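Local coordinates for protein telomerase reverse transcriptase (Candida tropicalis MYA-3404, PDB 6ZD1) that probably extends chromosome ends as the catalytic reverse transcriptase of telomerase, copying a template within its RNA component into telomeric DNA repeats, at residues A[272-277]-A[376-381]; A[462-467]-A[604-609]; A[590-595]-A[620-625]; A[597-602]-A[661-666]; A[655-660]-A[671-676]. All coordinates share one frame; numbering follows the deposited sequence.

Interaction 1: residues A[272-277]-A[376-381]; sequences DYIFYQ and TLDEFL
I274 meets T376 where helix 263-298 passes the loop that follows strand 368-372. The closest approach is methyl to hydroxyl, I274 CG2 to T376 OG1 at 3.4 Å. I274 CG2 can do this because it stands anti to the backbone N, with CG1 beside that N (chi1 -68°). T376 carries OG1 beside its own backbone N, while its CG2 faces Q277. Q277 starts with CG anti to the backbone N (chi1 -174°) and runs on extended; Q277 OE1 lies 4.1 Å from T376 CG2. T376 to E379 form a type I turn. The E379 carboxylate returns to the start of the turn, where T376 N donates to E379 OE2 at 3.2 Å from above the carboxylate plane. The acids of the turn also bind lysines of helix 263-298: E379 pairs with K278 and D378 with K270. I274 CD1 sits 4.3 Å from D378 OD2. The loop lies between motifs A and B' of the reverse transcriptase fold, consistent with the insertion in the fingers domain characteristic of telomerase.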
# COMPACT_ATOMS: atom_id res chain seq x y z
N ASP A 272 15.93 18.78 3.67
CA ASP A 272 15.78 19.36 2.34
C ASP A 272 14.69 18.64 1.56
O ASP A 272 13.83 19.29 0.94
CB ASP A 272 17.11 19.28 1.58
CG ASP A 272 18.09 20.35 2.02
OD1 ASP A 272 17.65 21.45 2.39
OD2 ASP A 272 19.31 20.08 1.98
N TYR A 273 14.67 17.31 1.60
CA TYR A 273 13.62 16.57 0.92
C TYR A 273 12.26 16.84 1.55
O TYR A 273 11.27 17.07 0.84
CB TYR A 273 13.92 15.07 0.93
CG TYR A 273 12.95 14.24 0.12
CD1 TYR A 273 11.81 13.69 0.69
CD2 TYR A 273 13.18 14.00 -1.23
CE1 TYR A 273 10.92 12.93 -0.05
CE2 TYR A 273 12.30 13.24 -1.98
CZ TYR A 273 11.17 12.71 -1.39
OH TYR A 273 10.29 11.96 -2.14
N ILE A 274 12.21 16.86 2.89
CA ILE A 274 10.96 17.15 3.60
C ILE A 274 10.41 18.51 3.18
O ILE A 274 9.20 18.67 2.96
CB ILE A 274 11.19 17.08 5.12
CG1 ILE A 274 11.47 15.64 5.55
CG2 ILE A 274 9.99 17.63 5.87
CD1 ILE A 274 11.75 15.51 7.03
N PHE A 275 11.28 19.52 3.06
CA PHE A 275 10.82 20.82 2.60
C PHE A 275 10.51 20.79 1.11
O PHE A 275 9.57 21.46 0.65
CB PHE A 275 11.86 21.89 2.90
CG PHE A 275 11.99 22.21 4.36
CD1 PHE A 275 13.15 22.78 4.86
CD2 PHE A 275 10.95 21.94 5.24
CE1 PHE A 275 13.27 23.07 6.20
CE2 PHE A 275 11.06 22.23 6.58
CZ PHE A 275 12.22 22.79 7.06
N TYR A 276 11.28 20.03 0.33
CA TYR A 276 10.97 19.89 -1.09
C TYR A 276 9.64 19.17 -1.29
O TYR A 276 8.85 19.55 -2.17
CB TYR A 276 12.10 19.14 -1.80
CG TYR A 276 11.94 19.04 -3.31
CD1 TYR A 276 11.61 17.83 -3.91
CD2 TYR A 276 12.11 20.16 -4.12
CE1 TYR A 276 11.46 17.74 -5.29
CE2 TYR A 276 11.97 20.07 -5.49
CZ TYR A 276 11.64 18.86 -6.07
OH TYR A 276 11.50 18.78 -7.44
N GLN A 277 9.37 18.14 -0.49
CA GLN A 277 8.10 17.43 -0.60
C GLN A 277 6.94 18.31 -0.17
O GLN A 277 5.89 18.33 -0.83
CB GLN A 277 8.15 16.14 0.22
CG GLN A 277 6.94 15.24 0.07
CD GLN A 277 7.06 13.97 0.91
OE1 GLN A 277 7.78 13.94 1.91
NE2 GLN A 277 6.36 12.92 0.49
N THR A 376 4.51 16.37 7.03
CA THR A 376 5.18 15.13 6.70
C THR A 376 4.97 14.17 7.87
O THR A 376 4.68 14.60 8.99
CB THR A 376 6.67 15.37 6.44
OG1 THR A 376 6.84 16.41 5.47
CG2 THR A 376 7.37 14.10 5.97
N LEU A 377 5.04 12.87 7.60
CA LEU A 377 4.98 11.89 8.68
C LEU A 377 6.03 12.20 9.72
O LEU A 377 5.73 12.32 10.92
CB LEU A 377 5.15 10.46 8.17
CG LEU A 377 5.21 9.45 9.33
CD1 LEU A 377 3.90 9.48 10.11
CD2 LEU A 377 5.53 8.06 8.87
N ASP A 378 7.28 12.33 9.25
CA ASP A 378 8.47 12.58 10.12
C ASP A 378 8.43 13.98 10.74
O ASP A 378 9.52 14.51 11.04
CB ASP A 378 9.77 12.34 9.34
CG ASP A 378 9.63 11.33 8.22
OD1 ASP A 378 8.70 10.50 8.29
OD2 ASP A 378 10.45 11.38 7.28
N GLU A 379 7.24 14.55 10.94
CA GLU A 379 7.12 15.89 11.59
C GLU A 379 6.95 15.67 13.09
O GLU A 379 7.86 16.02 13.86
CB GLU A 379 5.95 16.66 11.00
CG GLU A 379 6.14 18.17 11.02
CD GLU A 379 6.32 18.81 9.66
OE1 GLU A 379 6.16 20.04 9.56
OE2 GLU A 379 6.62 18.07 8.70
N PHE A 380 5.80 15.09 13.47
CA PHE A 380 5.46 14.75 14.85
C PHE A 380 6.54 13.88 15.46
O PHE A 380 7.16 14.24 16.47
CB PHE A 380 4.09 14.07 14.89
CG PHE A 380 3.03 14.90 14.21
CD1 PHE A 380 2.92 14.88 12.83
CD2 PHE A 380 2.21 15.73 14.94
CE1 PHE A 380 1.98 15.66 12.19
CE2 PHE A 380 1.27 16.52 14.31
CZ PHE A 380 1.15 16.48 12.93
N LEU A 381 6.78 12.72 14.86
CA LEU A 381 8.03 12.03 15.12
C LEU A 381 9.18 12.90 14.63
O LEU A 381 9.16 13.43 13.51
CB LEU A 381 8.03 10.65 14.45
CG LEU A 381 7.91 10.52 12.93
CD1 LEU A 381 9.27 10.21 12.35
CD2 LEU A 381 6.90 9.44 12.58

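Interaction 2: residues A[462-467]-A[604-609]; sequences VFQGFS and FSSNSL
F466 and S605 touch through the F466 carbonyl, while the F466 side chain leaves the backbone away from 604-609, and its ring has F463 O in plane at its edge. The other ring, that of F604, has L609 CD2 3.9 Å above one face, offset toward the rim, and N607 O in plane at its edge. These ring contacts stay within each segment. Across the contact S605 does most of the work. S605 CB is 3.3 Å from F466 O, and S605 OG gives that oxygen a weak hydrogen bond. S605 OG also lies 3.8 Å from S467 CA. Nearby, Q464 is extended, CG anti to the backbone N (chi1 -167°), and Q464 NE2 comes 4.0 Å from S606 OG. S606 OG is itself hydrogen-bonded to D603. G465 takes a positive phi of 115°, a conformation readily adopted by glycine at the third position of a type II turn, here F463 to F466. The sequence QGFSLS, starting at Q464, marks this loop as motif B' of the reverse transcriptase fold, met here by a loop of the C-terminal extension, or thumb.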
# COMPACT_ATOMS: atom_id res chain seq x y z
N VAL A 462 8.64 6.03 -17.29
CA VAL A 462 8.68 6.71 -16.00
C VAL A 462 8.81 5.65 -14.92
O VAL A 462 8.22 4.57 -15.02
CB VAL A 462 7.43 7.59 -15.78
CG1 VAL A 462 7.32 8.03 -14.33
CG2 VAL A 462 7.48 8.80 -16.69
N PHE A 463 9.62 5.95 -13.91
CA PHE A 463 9.81 5.01 -12.81
C PHE A 463 8.56 4.96 -11.95
O PHE A 463 8.08 6.00 -11.49
CB PHE A 463 11.01 5.41 -11.97
CG PHE A 463 12.30 4.83 -12.44
CD1 PHE A 463 12.38 3.50 -12.82
CD2 PHE A 463 13.44 5.61 -12.51
CE1 PHE A 463 13.57 2.96 -13.26
CE2 PHE A 463 14.64 5.08 -12.95
CZ PHE A 463 14.70 3.75 -13.32
N GLN A 464 8.05 3.76 -11.71
CA GLN A 464 7.00 3.59 -10.73
C GLN A 464 7.59 3.74 -9.33
O GLN A 464 8.64 3.16 -9.03
CB GLN A 464 6.34 2.23 -10.90
CG GLN A 464 5.04 2.07 -10.14
CD GLN A 464 4.39 0.73 -10.40
OE1 GLN A 464 4.60 0.11 -11.45
NE2 GLN A 464 3.61 0.25 -9.43
N GLY A 465 6.93 4.51 -8.48
CA GLY A 465 7.42 4.79 -7.14
C GLY A 465 7.78 6.24 -6.88
O GLY A 465 8.02 6.59 -5.71
N PHE A 466 7.87 7.09 -7.90
CA PHE A 466 8.07 8.51 -7.67
C PHE A 466 6.74 9.21 -7.43
O PHE A 466 5.66 8.68 -7.71
CB PHE A 466 8.80 9.14 -8.86
CG PHE A 466 10.28 8.94 -8.83
CD1 PHE A 466 11.10 9.84 -8.17
CD2 PHE A 466 10.85 7.85 -9.46
CE1 PHE A 466 12.47 9.65 -8.14
CE2 PHE A 466 12.22 7.66 -9.43
CZ PHE A 466 13.03 8.56 -8.77
N SER A 467 6.84 10.45 -6.93
CA SER A 467 5.66 11.15 -6.43
C SER A 467 4.60 11.33 -7.51
O SER A 467 3.40 11.17 -7.24
CB SER A 467 6.08 12.51 -5.87
OG SER A 467 7.15 12.37 -4.95
N PHE A 604 -0.16 6.58 -2.59
CA PHE A 604 -0.69 7.70 -3.35
C PHE A 604 0.13 8.01 -4.60
O PHE A 604 -0.31 8.82 -5.42
CB PHE A 604 -0.76 8.95 -2.45
CG PHE A 604 -1.83 9.93 -2.84
CD1 PHE A 604 -1.91 11.16 -2.21
CD2 PHE A 604 -2.75 9.62 -3.82
CE1 PHE A 604 -2.88 12.08 -2.57
CE2 PHE A 604 -3.74 10.53 -4.18
CZ PHE A 604 -3.80 11.76 -3.55
N SER A 605 1.31 7.41 -4.74
CA SER A 605 2.08 7.55 -5.96
C SER A 605 1.56 6.69 -7.10
O SER A 605 1.93 6.91 -8.25
CB SER A 605 3.55 7.20 -5.71
OG SER A 605 4.14 8.12 -4.80
N SER A 606 0.72 5.69 -6.80
CA SER A 606 0.21 4.78 -7.82
C SER A 606 -1.31 4.73 -7.90
O SER A 606 -1.84 4.21 -8.89
CB SER A 606 0.74 3.36 -7.57
OG SER A 606 2.14 3.37 -7.37
N ASN A 607 -2.03 5.25 -6.91
CA ASN A 607 -3.49 5.17 -6.88
C ASN A 607 -4.08 6.54 -6.57
O ASN A 607 -3.42 7.41 -5.99
CB ASN A 607 -3.99 4.16 -5.84
CG ASN A 607 -3.24 2.85 -5.88
OD1 ASN A 607 -3.58 1.95 -6.66
ND2 ASN A 607 -2.23 2.72 -5.04
N SER A 608 -5.34 6.71 -6.95
CA SER A 608 -6.10 7.89 -6.58
C SER A 608 -6.64 7.74 -5.16
O SER A 608 -6.67 6.65 -4.59
CB SER A 608 -7.25 8.13 -7.55
OG SER A 608 -8.21 7.08 -7.47
N LEU A 609 -7.05 8.87 -4.58
CA LEU A 609 -7.62 8.84 -3.23
C LEU A 609 -8.91 8.03 -3.19
O LEU A 609 -9.16 7.32 -2.21
CB LEU A 609 -7.88 10.26 -2.73
CG LEU A 609 -6.74 10.91 -1.95
CD1 LEU A 609 -7.23 12.16 -1.23
CD2 LEU A 609 -6.15 9.91 -0.96

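Interaction 3: residues A[590-595]-A[620-625]; sequences KQFYCS and LKLTFE
Y593, F592 and T623 carry this contact between two nearly antiparallel helix segments. Their axes come within 10.2 Å of each other at an angle of 164°. T623 OG1 sits at the edges of two rings at once, in the plane of each. T623 OG1 is 3.6 Å from Y593 CD1 and 3.8 Å from F592 CD2. The ring hydrogens thus face an oxygen, which is probably mildly favourable. T623 OG1 is also hydrogen-bonded to I619 O, one turn back in its own helix. Both rings reach the partner helix with CG anti to the backbone N (chi1 169° for F592, -171° for Y593). The Y593 side chain crosses that of T623 at about a right angle, and Y593 CE1 packs 3.6 Å from L620 CD2. F592 CE2 lies 4.2 Å from L622 CB. Beyond this pair, Y593 OH bonds T656 of helix 642-664, and L620 rests on T680 of helix 670-684. Helices 582-596 and 609-637 are therefore packed into a bundle with both later helices.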
# COMPACT_ATOMS: atom_id res chain seq x y z
N LYS A 590 -8.53 -7.81 14.35
CA LYS A 590 -7.42 -6.87 14.22
C LYS A 590 -6.27 -7.50 13.45
O LYS A 590 -5.64 -6.85 12.61
CB LYS A 590 -6.97 -6.40 15.60
CG LYS A 590 -6.25 -5.06 15.61
CD LYS A 590 -4.80 -5.23 15.23
CE LYS A 590 -4.12 -3.91 14.93
NZ LYS A 590 -2.72 -4.19 14.46
N GLN A 591 -6.01 -8.79 13.69
CA GLN A 591 -5.05 -9.52 12.88
C GLN A 591 -5.47 -9.55 11.41
O GLN A 591 -4.66 -9.30 10.52
CB GLN A 591 -4.87 -10.94 13.41
CG GLN A 591 -3.99 -11.01 14.62
CD GLN A 591 -2.62 -10.42 14.35
OE1 GLN A 591 -1.87 -10.92 13.51
NE2 GLN A 591 -2.30 -9.33 15.04
N PHE A 592 -6.75 -9.84 11.16
CA PHE A 592 -7.24 -9.91 9.78
C PHE A 592 -7.08 -8.57 9.08
O PHE A 592 -6.67 -8.51 7.92
CB PHE A 592 -8.70 -10.36 9.77
CG PHE A 592 -9.37 -10.21 8.42
CD1 PHE A 592 -9.22 -11.19 7.45
CD2 PHE A 592 -10.15 -9.10 8.14
CE1 PHE A 592 -9.83 -11.06 6.22
CE2 PHE A 592 -10.76 -8.97 6.90
CZ PHE A 592 -10.60 -9.95 5.94
N TYR A 593 -7.40 -7.47 9.78
CA TYR A 593 -7.35 -6.15 9.15
C TYR A 593 -5.93 -5.79 8.75
O TYR A 593 -5.68 -5.39 7.60
CB TYR A 593 -7.93 -5.11 10.11
CG TYR A 593 -8.12 -3.74 9.49
CD1 TYR A 593 -9.30 -3.42 8.85
CD2 TYR A 593 -7.12 -2.78 9.55
CE1 TYR A 593 -9.49 -2.18 8.27
CE2 TYR A 593 -7.30 -1.53 8.98
CZ TYR A 593 -8.49 -1.24 8.34
OH TYR A 593 -8.69 -0.00 7.77
N CYS A 594 -4.98 -5.93 9.67
CA CYS A 594 -3.59 -5.61 9.34
C CYS A 594 -3.03 -6.55 8.29
O CYS A 594 -2.18 -6.15 7.49
CB CYS A 594 -2.72 -5.65 10.59
SG CYS A 594 -3.17 -4.43 11.83
N SER A 595 -3.49 -7.80 8.26
CA SER A 595 -2.97 -8.75 7.29
C SER A 595 -3.38 -8.38 5.87
O SER A 595 -2.64 -8.67 4.92
CB SER A 595 -3.45 -10.17 7.62
OG SER A 595 -2.96 -11.10 6.67
N LEU A 620 -12.66 -2.64 5.59
CA LEU A 620 -13.56 -2.35 6.71
C LEU A 620 -14.85 -3.16 6.60
O LEU A 620 -15.26 -3.80 7.57
CB LEU A 620 -13.86 -0.85 6.75
CG LEU A 620 -12.77 0.09 7.27
CD1 LEU A 620 -13.20 1.55 7.13
CD2 LEU A 620 -12.42 -0.22 8.72
N LYS A 621 -15.47 -3.16 5.42
CA LYS A 621 -16.75 -3.85 5.26
C LYS A 621 -16.61 -5.33 5.59
O LYS A 621 -17.46 -5.90 6.29
CB LYS A 621 -17.29 -3.67 3.85
CG LYS A 621 -17.80 -2.26 3.56
CD LYS A 621 -18.17 -2.07 2.08
CE LYS A 621 -19.51 -2.71 1.73
NZ LYS A 621 -19.42 -4.19 1.51
N LEU A 622 -15.54 -5.97 5.12
CA LEU A 622 -15.33 -7.38 5.46
C LEU A 622 -15.14 -7.56 6.96
O LEU A 622 -15.64 -8.52 7.54
CB LEU A 622 -14.13 -7.93 4.70
CG LEU A 622 -14.37 -8.12 3.21
CD1 LEU A 622 -13.12 -8.64 2.55
CD2 LEU A 622 -15.54 -9.08 3.01
N THR A 623 -14.44 -6.62 7.60
CA THR A 623 -14.22 -6.74 9.03
C THR A 623 -15.54 -6.60 9.79
O THR A 623 -15.82 -7.40 10.69
CB THR A 623 -13.22 -5.68 9.50
OG1 THR A 623 -12.01 -5.81 8.74
CG2 THR A 623 -12.89 -5.88 10.98
N PHE A 624 -16.37 -5.62 9.42
CA PHE A 624 -17.63 -5.44 10.13
C PHE A 624 -18.66 -6.50 9.75
O PHE A 624 -19.53 -6.83 10.57
CB PHE A 624 -18.18 -4.04 9.87
CG PHE A 624 -17.41 -2.97 10.58
CD1 PHE A 624 -17.65 -2.70 11.91
CD2 PHE A 624 -16.44 -2.25 9.92
CE1 PHE A 624 -16.94 -1.72 12.57
CE2 PHE A 624 -15.72 -1.27 10.57
CZ PHE A 624 -15.97 -1.01 11.90
N GLU A 625 -18.57 -7.05 8.53
CA GLU A 625 -19.44 -8.17 8.19
C GLU A 625 -19.20 -9.35 9.12
O GLU A 625 -20.14 -10.09 9.43
CB GLU A 625 -19.22 -8.58 6.73
CG GLU A 625 -19.95 -7.71 5.71
CD GLU A 625 -19.40 -7.87 4.30
OE1 GLU A 625 -18.80 -8.93 4.00
OE2 GLU A 625 -19.56 -6.94 3.49

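Interaction 4: residues A[597-602]-A[661-666]; sequences LSEFLL and ARVNGS
N664 reaches from the last turn of helix 642-664 to the loop residue L602. N664 ND2 donates to L602 O at 2.6 Å, with an N-H...O angle of 145°. The donor arrives nearly along the C=O axis, at a C=O...N angle of 164°, and the oxygen lies close to the N664 amide plane. N664 OD1 of the same amide is 2.9 Å from L602 O without bonding it; two acceptors this near each other suggest a tight fit. OD1 has a probable hydrogen bond from the backbone N of F604, of doubtful length, while ND2 has a further, weak bond to F660 O. L602 N is satisfied within its own loop by E599 O at 3.0 Å. This loop joins helices 582-596 and 609-637 of the helical C-terminal extension, the thumb of telomerase, so N664 ties it to the C-terminal end of a third helix. V663 packs against E599 and L602: V663 CG2 is 3.6 Å from E599 CB, V663 CG1 is 3.6 Å from E599 O, and V663 CB is 4.4 Å from L602 CB. E599 OE2 is 4.2 Å from R662 NH2, near the guanidinium plane. The charges are opposite, but the pair is longer than a salt bridge, and the two planes are 74° apart. R662 is instead held by E658, which takes NH1 in a salt bridge.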
# COMPACT_ATOMS: atom_id res chain seq x y z
N LEU A 597 -4.27 -5.10 5.00
CA LEU A 597 -4.04 -3.67 4.76
C LEU A 597 -2.60 -3.49 4.27
O LEU A 597 -1.70 -3.07 5.00
CB LEU A 597 -4.31 -2.87 6.03
CG LEU A 597 -4.24 -1.35 5.87
CD1 LEU A 597 -5.45 -0.83 5.09
CD2 LEU A 597 -4.12 -0.66 7.22
N SER A 598 -2.40 -3.80 3.00
CA SER A 598 -1.07 -3.75 2.41
C SER A 598 -0.68 -2.32 2.04
O SER A 598 -1.53 -1.44 1.88
CB SER A 598 -1.01 -4.65 1.18
OG SER A 598 -1.44 -5.96 1.48
N GLU A 599 0.63 -2.11 1.90
CA GLU A 599 1.14 -0.77 1.65
C GLU A 599 0.72 -0.23 0.29
O GLU A 599 0.46 0.98 0.16
CB GLU A 599 2.67 -0.76 1.76
CG GLU A 599 3.21 -1.04 3.15
CD GLU A 599 4.73 -1.06 3.20
OE1 GLU A 599 5.38 -0.78 2.17
OE2 GLU A 599 5.29 -1.36 4.28
N PHE A 600 0.62 -1.09 -0.73
CA PHE A 600 0.35 -0.60 -2.08
C PHE A 600 -1.06 -0.03 -2.21
O PHE A 600 -1.30 0.76 -3.13
CB PHE A 600 0.54 -1.72 -3.10
CG PHE A 600 -0.16 -2.99 -2.74
CD1 PHE A 600 -1.54 -3.06 -2.78
CD2 PHE A 600 0.55 -4.10 -2.35
CE1 PHE A 600 -2.19 -4.22 -2.43
CE2 PHE A 600 -0.10 -5.26 -2.01
CZ PHE A 600 -1.47 -5.30 -2.04
N LEU A 601 -1.98 -0.41 -1.33
CA LEU A 601 -3.33 0.13 -1.38
C LEU A 601 -3.47 1.41 -0.57
O LEU A 601 -4.57 1.98 -0.53
CB LEU A 601 -4.34 -0.91 -0.90
CG LEU A 601 -4.66 -1.93 -1.99
CD1 LEU A 601 -5.86 -2.78 -1.64
CD2 LEU A 601 -4.84 -1.24 -3.35
N LEU A 602 -2.39 1.87 0.05
CA LEU A 602 -2.32 3.21 0.61
C LEU A 602 -1.35 4.08 -0.17
O LEU A 602 -1.15 5.25 0.20
CB LEU A 602 -1.91 3.14 2.08
CG LEU A 602 -2.71 2.13 2.91
CD1 LEU A 602 -2.18 2.06 4.33
CD2 LEU A 602 -4.19 2.48 2.90
N ALA A 661 0.13 7.38 6.31
CA ALA A 661 1.17 8.40 6.39
C ALA A 661 2.56 7.80 6.21
O ALA A 661 3.44 8.42 5.61
CB ALA A 661 1.07 9.15 7.72
N ARG A 662 2.77 6.59 6.74
CA ARG A 662 4.05 5.91 6.57
C ARG A 662 4.35 5.67 5.09
O ARG A 662 5.44 5.98 4.61
CB ARG A 662 4.04 4.58 7.33
CG ARG A 662 5.12 4.42 8.39
CD ARG A 662 4.83 3.20 9.25
NE ARG A 662 4.65 2.00 8.44
CZ ARG A 662 3.90 0.96 8.79
NH1 ARG A 662 3.24 0.96 9.94
NH2 ARG A 662 3.80 -0.09 7.97
N VAL A 663 3.37 5.13 4.35
CA VAL A 663 3.61 4.77 2.96
C VAL A 663 3.89 6.01 2.12
O VAL A 663 4.91 6.09 1.43
CB VAL A 663 2.42 3.96 2.41
CG1 VAL A 663 2.52 3.82 0.90
CG2 VAL A 663 2.39 2.59 3.07
N ASN A 664 2.99 6.99 2.16
CA ASN A 664 3.13 8.16 1.30
C ASN A 664 4.03 9.24 1.88
O ASN A 664 4.41 10.16 1.15
CB ASN A 664 1.75 8.74 1.01
CG ASN A 664 0.77 7.69 0.56
OD1 ASN A 664 0.90 7.14 -0.53
ND2 ASN A 664 -0.20 7.39 1.40
N GLY A 665 4.39 9.16 3.16
CA GLY A 665 5.26 10.14 3.76
C GLY A 665 4.66 11.51 3.97
O GLY A 665 5.26 12.32 4.68
N SER A 666 3.50 11.80 3.39
CA SER A 666 2.88 13.12 3.48
C SER A 666 1.48 13.00 4.07
O SER A 666 0.77 12.02 3.82
CB SER A 666 2.81 13.79 2.11
OG SER A 666 2.13 15.04 2.18

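Interaction 5: residues A[655-660]-A[671-676]; sequences TTIEKF and EYLLTC
T656, I657 and F660 meet L673 and L674 in an antiparallel helical hairpin. Helices 642-664 and 670-684 follow each other through a short loop, and their segments lie 10.7 Å apart at 158°. The contact is apolar and buried. T656 comes first, and T656 CG2 lies 4.3 Å from L673 CD2. I657 is next. I657 CD1 touches both leucines, 4.3 Å from L673 CD2 and 4.5 Å from L674 CB. Both I657 and L674 also touch L389, so strand 389-390 borders this side of the pair. One turn after T656 comes F660, with CG anti to the backbone N (chi1 174°). L673 CD2 lies over one face of the F660 ring, 4.2 Å from F660 CG. This one methyl therefore touches T656, I657 and F660. F660 is packed further by I612 of helix 609-637 and by V670. On the partner helix, away from the contact, T675 bends its hydroxyl back to the chain: T675 OG1 donates to Y672 O at 3.2 Å, and C676 N reaches that oxygen from the same face of the carbonyl plane.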
# COMPACT_ATOMS: atom_id res chain seq x y z
N THR A 655 -4.25 2.59 13.13
CA THR A 655 -3.34 1.82 12.29
C THR A 655 -3.46 2.23 10.83
O THR A 655 -2.46 2.37 10.12
CB THR A 655 -3.59 0.33 12.45
OG1 THR A 655 -3.57 -0.02 13.84
CG2 THR A 655 -2.52 -0.47 11.73
N THR A 656 -4.69 2.45 10.35
CA THR A 656 -4.89 2.83 8.96
C THR A 656 -4.26 4.19 8.68
O THR A 656 -3.51 4.35 7.71
CB THR A 656 -6.39 2.86 8.64
OG1 THR A 656 -6.96 1.57 8.91
CG2 THR A 656 -6.62 3.23 7.18
N ILE A 657 -4.52 5.17 9.55
CA ILE A 657 -3.97 6.51 9.32
C ILE A 657 -2.45 6.48 9.41
O ILE A 657 -1.76 7.09 8.59
CB ILE A 657 -4.59 7.51 10.31
CG1 ILE A 657 -6.10 7.62 10.10
CG2 ILE A 657 -3.95 8.88 10.14
CD1 ILE A 657 -6.47 8.12 8.71
N GLU A 658 -1.92 5.73 10.38
CA GLU A 658 -0.47 5.66 10.56
C GLU A 658 0.20 5.01 9.35
O GLU A 658 1.19 5.53 8.82
CB GLU A 658 -0.14 4.89 11.84
CG GLU A 658 1.15 5.28 12.54
CD GLU A 658 2.36 4.50 12.05
OE1 GLU A 658 3.49 4.81 12.50
OE2 GLU A 658 2.18 3.59 11.22
N LYS A 659 -0.35 3.89 8.88
CA LYS A 659 0.26 3.22 7.74
C LYS A 659 0.10 4.03 6.46
O LYS A 659 0.99 4.00 5.60
CB LYS A 659 -0.33 1.82 7.57
CG LYS A 659 0.47 0.92 6.64
CD LYS A 659 0.08 -0.54 6.78
CE LYS A 659 0.93 -1.42 5.88
NZ LYS A 659 0.67 -2.87 6.09
N PHE A 660 -0.99 4.79 6.33
CA PHE A 660 -1.16 5.65 5.16
C PHE A 660 -0.12 6.77 5.15
O PHE A 660 0.44 7.10 4.10
CB PHE A 660 -2.57 6.25 5.13
CG PHE A 660 -2.77 7.26 4.03
CD1 PHE A 660 -2.60 8.62 4.28
CD2 PHE A 660 -3.11 6.86 2.75
CE1 PHE A 660 -2.78 9.55 3.27
CE2 PHE A 660 -3.30 7.79 1.74
CZ PHE A 660 -3.13 9.13 2.00
N GLU A 671 -7.12 13.67 6.32
CA GLU A 671 -8.41 14.24 6.68
C GLU A 671 -9.53 13.62 5.85
O GLU A 671 -10.53 13.14 6.40
CB GLU A 671 -8.39 15.76 6.49
CG GLU A 671 -7.62 16.50 7.57
CD GLU A 671 -8.53 17.10 8.62
OE1 GLU A 671 -8.78 18.32 8.55
OE2 GLU A 671 -9.01 16.34 9.49
N TYR A 672 -9.36 13.60 4.53
CA TYR A 672 -10.37 12.98 3.67
C TYR A 672 -10.58 11.52 4.03
O TYR A 672 -11.71 11.03 4.04
CB TYR A 672 -9.95 13.13 2.20
CG TYR A 672 -10.88 12.46 1.20
CD1 TYR A 672 -12.02 13.09 0.74
CD2 TYR A 672 -10.59 11.19 0.70
CE1 TYR A 672 -12.86 12.48 -0.18
CE2 TYR A 672 -11.42 10.57 -0.21
CZ TYR A 672 -12.56 11.22 -0.65
OH TYR A 672 -13.38 10.60 -1.56
N LEU A 673 -9.50 10.81 4.38
CA LEU A 673 -9.62 9.39 4.69
C LEU A 673 -10.28 9.18 6.04
O LEU A 673 -11.09 8.25 6.20
CB LEU A 673 -8.25 8.72 4.64
CG LEU A 673 -8.25 7.20 4.63
CD1 LEU A 673 -9.02 6.67 3.42
CD2 LEU A 673 -6.83 6.66 4.65
N LEU A 674 -9.96 10.02 7.03
CA LEU A 674 -10.56 9.87 8.35
C LEU A 674 -12.07 10.02 8.30
O LEU A 674 -12.80 9.26 8.94
CB LEU A 674 -9.95 10.88 9.32
CG LEU A 674 -10.43 10.82 10.78
CD1 LEU A 674 -10.24 9.42 11.33
CD2 LEU A 674 -9.68 11.84 11.63
N THR A 675 -12.56 10.99 7.52
CA THR A 675 -14.01 11.19 7.46
C THR A 675 -14.69 10.13 6.60
O THR A 675 -15.83 9.76 6.89
CB THR A 675 -14.33 12.59 6.96
OG1 THR A 675 -13.80 12.78 5.64
CG2 THR A 675 -13.73 13.63 7.89
N CYS A 676 -14.01 9.61 5.57
CA CYS A 676 -14.56 8.46 4.86
C CYS A 676 -14.62 7.23 5.76
O CYS A 676 -15.56 6.43 5.65
CB CYS A 676 -13.73 8.16 3.61
SG CYS A 676 -13.98 9.30 2.24

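Interactions 3, 4 and 5 build one helical bundle, the C-terminal extension. Interactions 4 and 5 share helix 642-664, their centres 10 Å apart; the centres of interactions 3 and 5 are about 15 Å apart. Interaction 2 joins the bundle to the reverse transcriptase region; interaction 1 lies within that region and touches the bundle through L377 and G665. Interaction 1 closes before the others open, whereas interaction 2 crosses interactions 3 and 4 along the chain. The end of helix 642-664, in the thumb, meets the fingers insertion at G665 and the loop that reaches motif B' at N664, consistent with a compact core in which thumb and reverse transcriptase regions pack together.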